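Thiamine pyrophosphokinase (Candida albicans, PDB 2G9Z) catalyses the transfer of a pyrophosphate group, normally from ATP, to thiamine, making the coenzyme thiamine pyrophosphate. Local coordinates at residues S159-C162 / I163-H166; L227-M230 / N231-P235. One frame throughout, in Å; residues are numbered along the deposited sequence.

Interaction 1 (S159-C162 / I163-H166)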
ATOM      1  N   SER A 159     -11.794  -1.505 -16.280  1.00 17.31           N
ATOM      2  CA  SER A 159     -11.664  -0.134 -16.773  1.00 16.54           C
ATOM      3  C   SER A 159     -10.468   0.014 -17.708  1.00 16.83           C
ATOM      4  O   SER A 159     -10.553   0.695 -18.735  1.00 16.28           O
ATOM      5  CB  SER A 159     -11.524   0.856 -15.603  1.00 16.45           C
ATOM      6  OG  SER A 159     -12.730   0.947 -14.867  1.00 18.31           O
ATOM      7  N   ILE A 160      -9.346  -0.603 -17.342  1.00 15.83           N
ATOM      8  CA  ILE A 160      -8.151  -0.540 -18.173  1.00 16.59           C
ATOM      9  C   ILE A 160      -8.462  -1.154 -19.538  1.00 18.20           C
ATOM     10  O   ILE A 160      -8.098  -0.606 -20.577  1.00 19.85           O
ATOM     11  CB  ILE A 160      -6.967  -1.307 -17.526  1.00 17.62           C
ATOM     12  CG1 ILE A 160      -6.474  -0.560 -16.283  1.00 16.67           C
ATOM     13  CG2 ILE A 160      -5.834  -1.473 -18.540  1.00 16.49           C
ATOM     14  CD1 ILE A 160      -5.898   0.824 -16.572  1.00 14.92           C
ATOM     15  N   HIS A 161      -9.136  -2.296 -19.528  1.00 19.93           N
ATOM     16  CA  HIS A 161      -9.507  -2.969 -20.769  1.00 22.12           C
ATOM     17  C   HIS A 161     -10.386  -2.055 -21.611  1.00 22.38           C
ATOM     18  O   HIS A 161     -10.245  -1.989 -22.834  1.00 23.40           O
ATOM     19  CB  HIS A 161     -10.246  -4.268 -20.458  1.00 24.53           C
ATOM     20  CG  HIS A 161      -9.337  -5.421 -20.174  1.00 26.36           C
ATOM     21  ND1 HIS A 161      -9.737  -6.528 -19.458  1.00 28.52           N
ATOM     22  CD2 HIS A 161      -8.047  -5.643 -20.523  1.00 28.64           C
ATOM     23  CE1 HIS A 161      -8.733  -7.381 -19.376  1.00 29.36           C
ATOM     24  NE2 HIS A 161      -7.696  -6.869 -20.014  1.00 29.32           N
ATOM     25  N   CYS A 162     -11.301  -1.354 -20.951  1.00 20.67           N
ATOM     26  CA  CYS A 162     -12.183  -0.429 -21.644  1.00 21.67           C
ATOM     27  C   CYS A 162     -11.343   0.675 -22.286  1.00 21.21           C
ATOM     28  O   CYS A 162     -11.607   1.093 -23.414  1.00 22.30           O
ATOM     29  CB  CYS A 162     -13.183   0.183 -20.662  1.00 21.99           C
ATOM     30  SG  CYS A 162     -14.082   1.606 -21.307  1.00 26.60           S
ATOM     31  N   ILE A 163     -10.332   1.142 -21.560  1.00 19.59           N
ATOM     32  CA  ILE A 163      -9.452   2.196 -22.057  1.00 18.31           C
ATOM     33  C   ILE A 163      -8.661   1.710 -23.267  1.00 20.43           C
ATOM     34  O   ILE A 163      -8.546   2.411 -24.275  1.00 20.23           O
ATOM     35  CB  ILE A 163      -8.467   2.659 -20.953  1.00 17.14           C
ATOM     36  CG1 ILE A 163      -9.226   3.475 -19.904  1.00 15.45           C
ATOM     37  CG2 ILE A 163      -7.319   3.472 -21.567  1.00 17.43           C
ATOM     38  CD1 ILE A 163      -8.455   3.735 -18.625  1.00 14.88           C
ATOM     39  N   GLN A 164      -8.109   0.508 -23.157  1.00 20.61           N
ATOM     40  CA  GLN A 164      -7.335  -0.066 -24.245  1.00 22.13           C
ATOM     41  C   GLN A 164      -8.219  -0.309 -25.461  1.00 23.20           C
ATOM     42  O   GLN A 164      -7.824  -0.022 -26.594  1.00 21.71           O
ATOM     43  CB  GLN A 164      -6.687  -1.374 -23.795  1.00 22.57           C
ATOM     44  CG  GLN A 164      -5.521  -1.168 -22.844  1.00 24.79           C
ATOM     45  CD  GLN A 164      -4.857  -2.465 -22.451  1.00 25.94           C
ATOM     46  OE1 GLN A 164      -5.433  -3.276 -21.726  1.00 28.33           O
ATOM     47  NE2 GLN A 164      -3.641  -2.677 -22.941  1.00 26.16           N
ATOM     48  N   LEU A 165      -9.420  -0.827 -25.218  1.00 22.20           N
ATOM     49  CA  LEU A 165     -10.359  -1.095 -26.298  1.00 23.41           C
ATOM     50  C   LEU A 165     -10.841   0.198 -26.946  1.00 24.38           C
ATOM     51  O   LEU A 165     -11.045   0.248 -28.159  1.00 25.48           O
ATOM     52  CB  LEU A 165     -11.546  -1.909 -25.775  1.00 22.70           C
ATOM     53  CG  LEU A 165     -11.199  -3.371 -25.477  1.00 22.16           C
ATOM     54  CD1 LEU A 165     -12.371  -4.069 -24.813  1.00 21.01           C
ATOM     55  CD2 LEU A 165     -10.829  -4.075 -26.781  1.00 22.92           C
ATOM     56  N   HIS A 166     -11.020   1.243 -26.145  1.00 24.08           N
ATOM     57  CA  HIS A 166     -11.466   2.530 -26.672  1.00 24.77           C
ATOM     58  C   HIS A 166     -10.536   3.051 -27.764  1.00 25.72           C
ATOM     59  O   HIS A 166     -10.990   3.468 -28.823  1.00 25.60           O
ATOM     60  CB  HIS A 166     -11.534   3.582 -25.564  1.00 25.04           C
ATOM     61  CG  HIS A 166     -11.635   4.986 -26.077  1.00 24.22           C
ATOM     62  ND1 HIS A 166     -12.833   5.573 -26.418  1.00 24.36           N
ATOM     63  CD2 HIS A 166     -10.676   5.906 -26.345  1.00 24.31           C
ATOM     64  CE1 HIS A 166     -12.610   6.794 -26.872  1.00 25.52           C
ATOM     65  NE2 HIS A 166     -11.309   7.020 -26.839  1.00 25.51           N
TER
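The amide of Q164 folds back along its helix and brings OE1 up against both I160 and H161. OE1 meets the H161 imidazole at its edge, close to the ring plane, 3.7 Å from CD2 of H161, and the amide and ring planes are only 6° apart. The two flat groups therefore extend one another edge on and do not stack. OE1 of Q164 also lies 3.7 Å from CG2 of I160. The Q164 chain reaches this place because CG is anti to the carbonyl carbon, chi1 -73°, and chi2 is extended, which carries the amide back along the helix; CG of Q164 passes 3.5 Å from O of I160 on the way. One turn apart on the sheet side, I160 and I163 touch more loosely through their terminal methyls, CD1 to CD1 4.4 Å. The backbone beneath is regular alpha-helix, with Q164 N bonded to I160 O at 2.8 Å and the amides of I163, L165 and H166 likewise reaching back four residues.

Residue types follow the surroundings. I160, C162 and I163 are apolar and face strands 64-68, 86-90 and 122-125, while small S159 fits against the same strands and returns its OG to O of D155. Partly exposed H166 bonds Y122 through ND1, whereas L165 and the H161 ring turn to helix 185-195, where W190 meets both. This is a helix of an alpha/beta catalytic domain, packed between helix 185-195 and the parallel part of the mixed sheet, and starting at D155, a magnesium and ligand residue.

Interaction 2 (L227-M230 / N231-P235)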
ATOM      1  N   LEU A 227       0.192  -2.654 -12.477  1.00 15.88           N
ATOM      2  CA  LEU A 227       1.179  -1.693 -12.960  1.00 16.27           C
ATOM      3  C   LEU A 227       2.338  -2.450 -13.609  1.00 16.91           C
ATOM      4  O   LEU A 227       2.744  -2.138 -14.732  1.00 18.35           O
ATOM      5  CB  LEU A 227       1.698  -0.838 -11.796  1.00 16.44           C
ATOM      6  CG  LEU A 227       2.832   0.150 -12.100  1.00 16.12           C
ATOM      7  CD1 LEU A 227       2.362   1.203 -13.105  1.00 13.77           C
ATOM      8  CD2 LEU A 227       3.288   0.809 -10.800  1.00 15.66           C
ATOM      9  N   TYR A 228       2.854  -3.451 -12.898  1.00 14.61           N
ATOM     10  CA  TYR A 228       3.964  -4.269 -13.386  1.00 16.24           C
ATOM     11  C   TYR A 228       3.573  -5.096 -14.611  1.00 16.52           C
ATOM     12  O   TYR A 228       4.348  -5.220 -15.561  1.00 19.04           O
ATOM     13  CB  TYR A 228       4.444  -5.225 -12.291  1.00 13.55           C
ATOM     14  CG  TYR A 228       5.366  -4.621 -11.252  1.00 13.97           C
ATOM     15  CD1 TYR A 228       6.703  -4.343 -11.550  1.00 14.34           C
ATOM     16  CD2 TYR A 228       4.920  -4.386  -9.955  1.00 14.98           C
ATOM     17  CE1 TYR A 228       7.574  -3.855 -10.571  1.00 14.35           C
ATOM     18  CE2 TYR A 228       5.779  -3.896  -8.970  1.00 14.01           C
ATOM     19  CZ  TYR A 228       7.103  -3.639  -9.286  1.00 13.25           C
ATOM     20  OH  TYR A 228       7.957  -3.199  -8.308  1.00 12.17           O
ATOM     21  N   ILE A 229       2.381  -5.681 -14.568  1.00 17.01           N
ATOM     22  CA  ILE A 229       1.889  -6.502 -15.671  1.00 17.63           C
ATOM     23  C   ILE A 229       1.677  -5.663 -16.922  1.00 19.37           C
ATOM     24  O   ILE A 229       2.073  -6.062 -18.019  1.00 19.46           O
ATOM     25  CB  ILE A 229       0.556  -7.215 -15.293  1.00 17.14           C
ATOM     26  CG1 ILE A 229       0.831  -8.320 -14.265  1.00 16.29           C
ATOM     27  CG2 ILE A 229      -0.108  -7.798 -16.538  1.00 19.04           C
ATOM     28  CD1 ILE A 229      -0.429  -9.000 -13.726  1.00 15.86           C
ATOM     29  N   MET A 230       1.062  -4.497 -16.763  1.00 18.23           N
ATOM     30  CA  MET A 230       0.801  -3.642 -17.906  1.00 19.86           C
ATOM     31  C   MET A 230       2.063  -3.169 -18.605  1.00 20.60           C
ATOM     32  O   MET A 230       2.071  -3.018 -19.827  1.00 17.13           O
ATOM     33  CB  MET A 230      -0.043  -2.436 -17.492  1.00 19.47           C
ATOM     34  CG  MET A 230      -1.433  -2.820 -17.004  1.00 20.78           C
ATOM     35  SD  MET A 230      -2.429  -1.385 -16.622  1.00 26.27           S
ATOM     36  CE  MET A 230      -1.619  -0.795 -15.141  1.00 28.02           C
ATOM     37  N   ASN A 231       3.128  -2.931 -17.843  1.00 19.56           N
ATOM     38  CA  ASN A 231       4.366  -2.469 -18.454  1.00 21.36           C
ATOM     39  C   ASN A 231       5.026  -3.607 -19.202  1.00 22.63           C
ATOM     40  O   ASN A 231       5.680  -3.398 -20.219  1.00 22.38           O
ATOM     41  CB  ASN A 231       5.352  -1.928 -17.418  1.00 18.25           C
ATOM     42  CG  ASN A 231       6.573  -1.302 -18.067  1.00 20.23           C
ATOM     43  OD1 ASN A 231       6.456  -0.332 -18.812  1.00 20.57           O
ATOM     44  ND2 ASN A 231       7.747  -1.865 -17.804  1.00 19.08           N
ATOM     45  N   GLU A 232       4.861  -4.815 -18.682  1.00 23.11           N
ATOM     46  CA  GLU A 232       5.432  -5.988 -19.317  1.00 25.12           C
ATOM     47  C   GLU A 232       4.703  -6.247 -20.639  1.00 26.28           C
ATOM     48  O   GLU A 232       5.329  -6.506 -21.667  1.00 27.72           O
ATOM     49  CB  GLU A 232       5.289  -7.189 -18.381  1.00 28.00           C
ATOM     50  CG  GLU A 232       5.910  -8.474 -18.894  1.00 33.56           C
ATOM     51  CD  GLU A 232       5.920  -9.563 -17.839  1.00 35.38           C
ATOM     52  OE1 GLU A 232       6.623  -9.395 -16.822  1.00 39.03           O
ATOM     53  OE2 GLU A 232       5.225 -10.585 -18.023  1.00 39.78           O
ATOM     54  N   ASP A 233       3.378  -6.140 -20.607  1.00 22.71           N
ATOM     55  CA  ASP A 233       2.556  -6.385 -21.781  1.00 24.67           C
ATOM     56  C   ASP A 233       2.341  -5.208 -22.728  1.00 24.02           C
ATOM     57  O   ASP A 233       2.240  -5.404 -23.943  1.00 23.79           O
ATOM     58  CB  ASP A 233       1.192  -6.935 -21.352  1.00 24.68           C
ATOM     59  CG  ASP A 233       1.288  -8.318 -20.743  1.00 26.97           C
ATOM     60  OD1 ASP A 233       2.344  -8.966 -20.901  1.00 29.34           O
ATOM     61  OD2 ASP A 233       0.304  -8.763 -20.117  1.00 29.33           O
ATOM     62  N   TYR A 234       2.273  -3.997 -22.181  1.00 22.62           N
ATOM     63  CA  TYR A 234       2.042  -2.795 -22.976  1.00 23.52           C
ATOM     64  C   TYR A 234       2.991  -1.684 -22.538  1.00 24.88           C
ATOM     65  O   TYR A 234       2.589  -0.739 -21.855  1.00 24.36           O
ATOM     66  CB  TYR A 234       0.593  -2.335 -22.792  1.00 28.29           C
ATOM     67  CG  TYR A 234      -0.390  -3.482 -22.723  1.00 29.79           C
ATOM     68  CD1 TYR A 234      -0.720  -4.221 -23.861  1.00 32.55           C
ATOM     69  CD2 TYR A 234      -0.948  -3.865 -21.508  1.00 32.40           C
ATOM     70  CE1 TYR A 234      -1.582  -5.318 -23.784  1.00 33.99           C
ATOM     71  CE2 TYR A 234      -1.809  -4.959 -21.418  1.00 34.32           C
ATOM     72  CZ  TYR A 234      -2.122  -5.679 -22.557  1.00 34.72           C
ATOM     73  OH  TYR A 234      -2.972  -6.760 -22.460  1.00 36.98           O
ATOM     74  N   PRO A 235       4.271  -1.784 -22.930  1.00 25.15           N
ATOM     75  CA  PRO A 235       5.281  -0.784 -22.570  1.00 25.58           C
ATOM     76  C   PRO A 235       4.998   0.654 -22.995  1.00 25.76           C
ATOM     77  O   PRO A 235       5.544   1.585 -22.410  1.00 24.67           O
ATOM     78  CB  PRO A 235       6.564  -1.343 -23.190  1.00 25.10           C
ATOM     79  CG  PRO A 235       6.064  -2.189 -24.330  1.00 26.49           C
ATOM     80  CD  PRO A 235       4.871  -2.870 -23.725  1.00 26.07           C
TER
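M230 and Y234 meet at the end of their helix, where the carbonyl oxygen of M230 takes the amide N of Y234 at a short 2.6 Å. That N-H is already the last of the helical series: L227, Y228 and I229 each give O to the amide four residues on, D233 N to I229 O being the straightest of the four at 160°. Y234 then leaves helical geometry, and P235, whose nitrogen carries no hydrogen, cannot extend the pattern.

The side chains close the turn. A chi1 of -39° keeps CG of Y234 beside its own backbone N and turns the ring back along M230, CD2 of Y234 lying 4.4 Å from CB of M230, and CB of D233 sits 3.5 Å above the centre of one ring face. D233 and I229 run side by side, OD2 of D233 3.7 Å from CG2 of I229; an exposed carboxylate suits this outer position, as does E232.

The polar side-chain ends find their partners outside the turn. The Y234 hydroxyl accepts the indole N-H of W190, N231 gives ND2 to the carboxylate of D330, and the Y228 hydroxyl takes the amide of L283, with a weak second bond from V332. K252 holds O of P235. Tyrosine and asparagine thus combine packing surface with a polar tip.

Helix 217-233 forms the crossover of the beta-alpha-beta unit joining strands 205-210 and 237-242. L227 and M230 rest on strand 237-242, Y228 and N231 reach L250 of strand 246-251, and M230 and Y234 lean on helix 155-170, while Y228, I229 and E232 touch L308 and G309 of the second subunit.

Overall arrangement
Interaction 1 comes first along the chain, in helix 155-170; interaction 2 follows at the C-terminal end of helix 217-233, with helix 185-195 and strand 205-210 in between. Their centres are 14 Å apart within the catalytic domain, and they touch directly: NE2 of Q164 is 3.3 Å from CD2 of Y234, and CG2 of I160 is 3.9 Å from SD of M230. W190 of helix 185-195 borders both. The helices pack against different strands of one ten-stranded mixed sheet, the first over its parallel strands near the magnesium site, the second toward the antiparallel part and the subunit interface, so one packed pair of helices runs from near the magnesium site to the neighbouring subunit.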